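Local coordinates for protein lipoxygenase (Cyanothece sp., PDB 5EK8) that probably catalyses the dioxygenation of polyunsaturated fatty acids at a non-heme iron centre, as a 9R-lipoxygenase, at residues A[461-466]-A[639-644]; A[627-632]-A[660-665]. All coordinates share one frame; numbering follows the deposited sequence.

In the fold
The two contacts lie on the same side of the chain's centre, their own centres about 13 Å apart. Their segments alternate along the sequence: 461-466, 627-632, 639-644, 660-665. Helix 639-647 links them. Through Leu641 it packs on helix 451-473 in contact 1, while on the side of contact 2 Arg642 NE reaches Leu629 O at 3.2 Å, a probable hydrogen bond, and Leu641 CD2 meets Leu629 CD2 at 4.0 Å. Contact 2 then ties this region to the chain's last residues, which end at the iron ligand Ile668. Contacts 1 and 2 thus form a chain of packing from helix 451-473 through helix 639-647 and loop 627-632 to the C-terminal segment 660-665.

Contact 1 of 2, residues A[461-466]-A[639-644]; sequences QILTEY and EELRTA
Ile462 faces Ala644 and Tyr466 faces Leu641 where two helices run roughly antiparallel, at 143° between their N-to-C directions, with the local axes 9.5 Å apart at closest approach. No hydrogen bond crosses the interface, so the evidence for the pairing is side-chain fit. Tyr466 holds its CG anti to the backbone N (chi1 168°), which carries the base of the ring across the gap toward the second helix. Leu641 CB then sits over the centre of one ring face, 3.6 Å from the centroid and 12° off the normal, a CH-pi contact. On that same residue the CD1 branch lies 3.7 Å from Tyr466 CD2. Glu640 CB approaches the ring in its plane, at the edge, 3.9 Å from Tyr466 CD1, while its carboxylate turns to a salt bridge with Lys473. An alanine at Tyr466 would probably open a gap beneath Leu641 CB and leave Glu640 CB without the ring edge it rests on. Beyond the ring, Leu463 CD2 meets Leu641 CD1 at 3.8 Å, and Ile462 CG2 touches Ala644 CB at 3.8 Å. The mostly buried seam joins helix 451-473 to helix 639-647. Helix 549-574 backs it through Ile563, which touches both Leu463 and Tyr466, and helix 383-391 adds Met386 against Tyr466 and His390 against Leu641.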
loop_
_atom_site.group_PDB
_atom_site.type_symbol
_atom_site.label_atom_id
_atom_site.label_comp_id
_atom_site.label_asym_id
_atom_site.label_seq_id
_atom_site.Cartn_x
_atom_site.Cartn_y
_atom_site.Cartn_z
ATOM N N GLN A 461 12.090 12.220 -12.456
ATOM C CA GLN A 461 13.323 12.290 -13.235
ATOM C C GLN A 461 14.441 11.518 -12.542
ATOM O O GLN A 461 15.264 10.864 -13.201
ATOM C CB GLN A 461 13.735 13.743 -13.471
ATOM C CG GLN A 461 13.387 14.259 -14.867
ATOM C CD GLN A 461 11.940 13.983 -15.257
ATOM O OE1 GLN A 461 11.007 14.574 -14.705
ATOM N NE2 GLN A 461 11.747 13.075 -16.210
ATOM N N ILE A 462 14.460 11.579 -11.212
ATOM C CA ILE A 462 15.404 10.761 -10.450
ATOM C C ILE A 462 15.205 9.270 -10.743
ATOM O O ILE A 462 16.165 8.543 -11.025
ATOM C CB ILE A 462 15.269 10.996 -8.938
ATOM C CG1 ILE A 462 15.635 12.438 -8.589
ATOM C CG2 ILE A 462 16.172 10.048 -8.174
ATOM C CD1 ILE A 462 15.450 12.762 -7.131
ATOM N N LEU A 463 13.952 8.827 -10.687
ATOM C CA LEU A 463 13.606 7.440 -10.986
ATOM C C LEU A 463 13.981 7.067 -12.415
ATOM O O LEU A 463 14.399 5.948 -12.679
ATOM C CB LEU A 463 12.112 7.188 -10.757
ATOM C CG LEU A 463 11.615 7.373 -9.320
ATOM C CD1 LEU A 463 10.228 6.781 -9.155
ATOM C CD2 LEU A 463 12.588 6.772 -8.309
ATOM N N THR A 464 13.836 8.010 -13.336
ATOM C CA THR A 464 14.210 7.769 -14.720
ATOM C C THR A 464 15.705 7.494 -14.838
ATOM O O THR A 464 16.111 6.478 -15.419
ATOM C CB THR A 464 13.840 8.953 -15.608
ATOM O OG1 THR A 464 12.433 9.201 -15.502
ATOM C CG2 THR A 464 14.197 8.656 -17.050
ATOM N N GLU A 465 16.514 8.396 -14.278
ATOM C CA GLU A 465 17.965 8.212 -14.242
ATOM C C GLU A 465 18.331 6.862 -13.632
ATOM O O GLU A 465 19.111 6.091 -14.201
ATOM C CB GLU A 465 18.638 9.326 -13.442
ATOM C CG GLU A 465 18.552 10.710 -14.054
ATOM C CD GLU A 465 19.260 11.761 -13.203
ATOM O OE1 GLU A 465 20.405 11.504 -12.765
ATOM O OE2 GLU A 465 18.666 12.838 -12.962
ATOM N N TYR A 466 17.747 6.588 -12.469
ATOM C CA TYR A 466 18.007 5.353 -11.742
ATOM C C TYR A 466 17.715 4.119 -12.585
ATOM O O TYR A 466 18.581 3.263 -12.751
ATOM C CB TYR A 466 17.181 5.315 -10.457
ATOM C CG TYR A 466 17.154 3.966 -9.774
ATOM C CD1 TYR A 466 18.334 3.324 -9.401
ATOM C CD2 TYR A 466 15.947 3.340 -9.488
ATOM C CE1 TYR A 466 18.310 2.092 -8.774
ATOM C CE2 TYR A 466 15.913 2.113 -8.861
ATOM C CZ TYR A 466 17.095 1.492 -8.505
ATOM O OH TYR A 466 17.047 0.267 -7.876
ATOM N N GLU A 639 22.245 1.123 -4.197
ATOM C CA GLU A 639 22.968 2.356 -3.911
ATOM C C GLU A 639 22.820 3.417 -4.993
ATOM O O GLU A 639 22.951 4.607 -4.711
ATOM C CB GLU A 639 24.448 2.050 -3.682
ATOM C CG GLU A 639 24.745 1.541 -2.283
ATOM C CD GLU A 639 24.482 2.589 -1.209
ATOM O OE1 GLU A 639 24.590 3.798 -1.513
ATOM O OE2 GLU A 639 24.161 2.202 -0.065
ATOM N N GLU A 640 22.544 2.991 -6.222
ATOM C CA GLU A 640 22.341 3.924 -7.330
ATOM C C GLU A 640 21.166 4.867 -7.064
ATOM O O GLU A 640 21.242 6.069 -7.335
ATOM C CB GLU A 640 22.113 3.167 -8.643
ATOM C CG GLU A 640 23.330 2.411 -9.167
ATOM C CD GLU A 640 23.544 1.084 -8.468
ATOM O OE1 GLU A 640 22.712 0.719 -7.613
ATOM O OE2 GLU A 640 24.543 0.403 -8.775
ATOM N N LEU A 641 20.083 4.309 -6.533
ATOM C CA LEU A 641 18.885 5.079 -6.220
ATOM C C LEU A 641 19.163 6.047 -5.082
ATOM O O LEU A 641 18.748 7.212 -5.114
ATOM C CB LEU A 641 17.734 4.143 -5.849
ATOM C CG LEU A 641 16.411 4.794 -5.440
ATOM C CD1 LEU A 641 15.811 5.595 -6.591
ATOM C CD2 LEU A 641 15.437 3.735 -4.942
ATOM N N ARG A 642 19.875 5.548 -4.077
ATOM C CA ARG A 642 20.263 6.357 -2.937
ATOM C C ARG A 642 21.072 7.564 -3.386
ATOM O O ARG A 642 20.749 8.693 -3.037
ATOM C CB ARG A 642 21.070 5.529 -1.933
ATOM C CG ARG A 642 20.344 4.297 -1.420
ATOM C CD ARG A 642 20.874 3.870 -0.063
ATOM N NE ARG A 642 20.782 4.963 0.899
ATOM C CZ ARG A 642 21.826 5.640 1.371
ATOM N NH1 ARG A 642 23.055 5.330 0.981
ATOM N NH2 ARG A 642 21.639 6.626 2.237
ATOM N N THR A 643 22.117 7.328 -4.171
ATOM C CA THR A 643 23.000 8.417 -4.566
ATOM C C THR A 643 22.286 9.360 -5.535
ATOM O O THR A 643 22.561 10.561 -5.555
ATOM C CB THR A 643 24.314 7.890 -5.192
ATOM O OG1 THR A 643 25.148 8.994 -5.553
ATOM C CG2 THR A 643 24.035 7.057 -6.421
ATOM N N ALA A 644 21.356 8.822 -6.318
ATOM C CA ALA A 644 20.574 9.652 -7.226
ATOM C C ALA A 644 19.683 10.609 -6.440
ATOM O O ALA A 644 19.523 11.775 -6.808
ATOM C CB ALA A 644 19.736 8.784 -8.156
#

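Contact 2 of 2, residues A[627-632]-A[660-665]; sequences GLLVKN and GNIRTL
Leu628 and Arg663 form a single antiparallel beta bridge, a non-hydrogen-bonded pair with CA atoms 4.1 Å apart, flanked by two backbone hydrogen bonds. Thr664 N donates to Gly627 O at 2.8 Å. Leu629 N donates to Ile662 O at 3.0 Å. Both are nearly straight at the hydrogen (167°). Because the bridge is not repeated, the two loops are clipped together here without becoming a sheet.

Leu629 shows how the side chains follow this backbone. Its CB stands 3.8 Å from Ile662 O, the oxygen that accepts its own N-H. With CG anti to the carbonyl carbon (chi1 -73°), CG comes 3.9 Å from Arg663 O. The two methyls then part: CD1 packs on Ile662 CG2 at 3.7 Å, whereas CD2 lies in contact with Thr664 OG1 at 3.5 Å, beside Thr664 CA, so the residue spans from Ile662 to Thr664 along one side of that backbone. Toward the other end, Leu628 CD2 turns to the carbonyl of Gly660, and Val630 CG2 rests against Gly660 CA.

The Arg663 side chain, extended from CG to NE, reaches Asp575 with NE in a salt bridge and Ile624 O with NH2 in a hydrogen bond. It lies about 7 Å from the bound iron and touches the iron ligand Ile668. Helix 639-647 packs on loop 627-632, with Leu645 on Leu629 and Leu646 on Val630, while Thr571 of helix 549-574 hydrogen-bonds Arg663 N.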
loop_
_atom_site.group_PDB
_atom_site.type_symbol
_atom_site.label_atom_id
_atom_site.label_comp_id
_atom_site.label_asym_id
_atom_site.label_seq_id
_atom_site.Cartn_x
_atom_site.Cartn_y
_atom_site.Cartn_z
ATOM N N GLY A 627 11.543 2.508 7.575
ATOM C CA GLY A 627 11.753 2.206 6.170
ATOM C C GLY A 627 11.815 3.453 5.308
ATOM O O GLY A 627 10.833 3.828 4.661
ATOM N N LEU A 628 12.977 4.101 5.312
ATOM C CA LEU A 628 13.208 5.309 4.525
ATOM C C LEU A 628 14.377 5.099 3.570
ATOM O O LEU A 628 15.352 4.423 3.906
ATOM C CB LEU A 628 13.479 6.508 5.436
ATOM C CG LEU A 628 12.433 6.786 6.517
ATOM C CD1 LEU A 628 13.097 6.962 7.876
ATOM C CD2 LEU A 628 11.594 8.003 6.165
ATOM N N LEU A 629 14.268 5.677 2.377
ATOM C CA LEU A 629 15.269 5.503 1.330
ATOM C C LEU A 629 16.672 5.902 1.781
ATOM O O LEU A 629 17.622 5.132 1.627
ATOM C CB LEU A 629 14.884 6.308 0.085
ATOM C CG LEU A 629 13.721 5.782 -0.757
ATOM C CD1 LEU A 629 13.476 6.706 -1.929
ATOM C CD2 LEU A 629 13.997 4.361 -1.239
ATOM N N VAL A 630 16.797 7.106 2.334
ATOM C CA VAL A 630 18.097 7.610 2.769
ATOM C C VAL A 630 18.645 6.791 3.930
ATOM O O VAL A 630 19.776 6.316 3.878
ATOM C CB VAL A 630 18.033 9.094 3.193
ATOM C CG1 VAL A 630 19.406 9.574 3.652
ATOM C CG2 VAL A 630 17.522 9.953 2.045
ATOM N N LYS A 631 17.835 6.626 4.971
ATOM C CA LYS A 631 18.254 5.886 6.158
ATOM C C LYS A 631 18.607 4.437 5.830
ATOM O O LYS A 631 19.524 3.869 6.429
ATOM C CB LYS A 631 17.162 5.929 7.229
ATOM C CG LYS A 631 17.637 5.519 8.620
ATOM C CD LYS A 631 16.560 5.767 9.668
ATOM C CE LYS A 631 17.084 5.546 11.076
ATOM N NZ LYS A 631 17.580 4.156 11.284
ATOM N N ASN A 632 17.877 3.859 4.875
ATOM C CA ASN A 632 18.100 2.490 4.403
ATOM C C ASN A 632 18.283 1.480 5.532
ATOM O O ASN A 632 19.210 0.675 5.506
ATOM C CB ASN A 632 19.316 2.441 3.470
ATOM C CG ASN A 632 19.370 1.164 2.642
ATOM O OD1 ASN A 632 18.358 0.483 2.456
ATOM N ND2 ASN A 632 20.556 0.834 2.143
ATOM N N GLY A 660 15.065 12.637 3.271
ATOM C CA GLY A 660 15.198 11.657 4.333
ATOM C C GLY A 660 13.853 11.231 4.888
ATOM O O GLY A 660 13.769 10.269 5.648
ATOM N N ASN A 661 12.799 11.947 4.507
ATOM C CA ASN A 661 11.448 11.612 4.941
ATOM C C ASN A 661 10.691 10.794 3.898
ATOM O O ASN A 661 9.511 10.490 4.072
ATOM C CB ASN A 661 10.666 12.882 5.272
ATOM C CG ASN A 661 10.902 13.357 6.697
ATOM O OD1 ASN A 661 11.062 12.551 7.615
ATOM N ND2 ASN A 661 10.924 14.670 6.886
ATOM N N ILE A 662 11.379 10.439 2.820
ATOM C CA ILE A 662 10.787 9.621 1.770
ATOM C C ILE A 662 10.885 8.140 2.118
ATOM O O ILE A 662 11.983 7.593 2.232
ATOM C CB ILE A 662 11.465 9.870 0.413
ATOM C CG1 ILE A 662 11.305 11.336 0.004
ATOM C CG2 ILE A 662 10.878 8.954 -0.647
ATOM C CD1 ILE A 662 12.038 11.710 -1.262
ATOM N N ARG A 663 9.734 7.494 2.274
ATOM C CA ARG A 663 9.692 6.088 2.664
ATOM C C ARG A 663 10.123 5.168 1.529
ATOM O O ARG A 663 9.949 5.490 0.358
ATOM C CB ARG A 663 8.288 5.704 3.138
ATOM C CG ARG A 663 7.815 6.429 4.391
ATOM C CD ARG A 663 6.405 5.998 4.742
ATOM N NE ARG A 663 5.939 6.522 6.022
ATOM C CZ ARG A 663 6.007 5.863 7.175
ATOM N NH1 ARG A 663 6.547 4.651 7.223
ATOM N NH2 ARG A 663 5.544 6.431 8.283
ATOM N N THR A 664 10.692 4.023 1.890
ATOM C CA THR A 664 11.173 3.041 0.923
ATOM C C THR A 664 10.025 2.180 0.402
ATOM O O THR A 664 10.004 1.770 -0.762
ATOM C CB THR A 664 12.254 2.120 1.549
ATOM O OG1 THR A 664 13.393 2.895 1.936
ATOM C CG2 THR A 664 12.695 1.047 0.570
ATOM N N LEU A 665 9.056 1.928 1.273
ATOM C CA LEU A 665 8.029 0.938 0.994
ATOM C C LEU A 665 6.694 1.303 1.625
ATOM O O LEU A 665 6.543 2.360 2.242
ATOM C CB LEU A 665 8.478 -0.438 1.497
ATOM C CG LEU A 665 8.367 -0.730 3.003
ATOM C CD1 LEU A 665 8.793 -2.157 3.306
ATOM C CD2 LEU A 665 9.169 0.246 3.855
#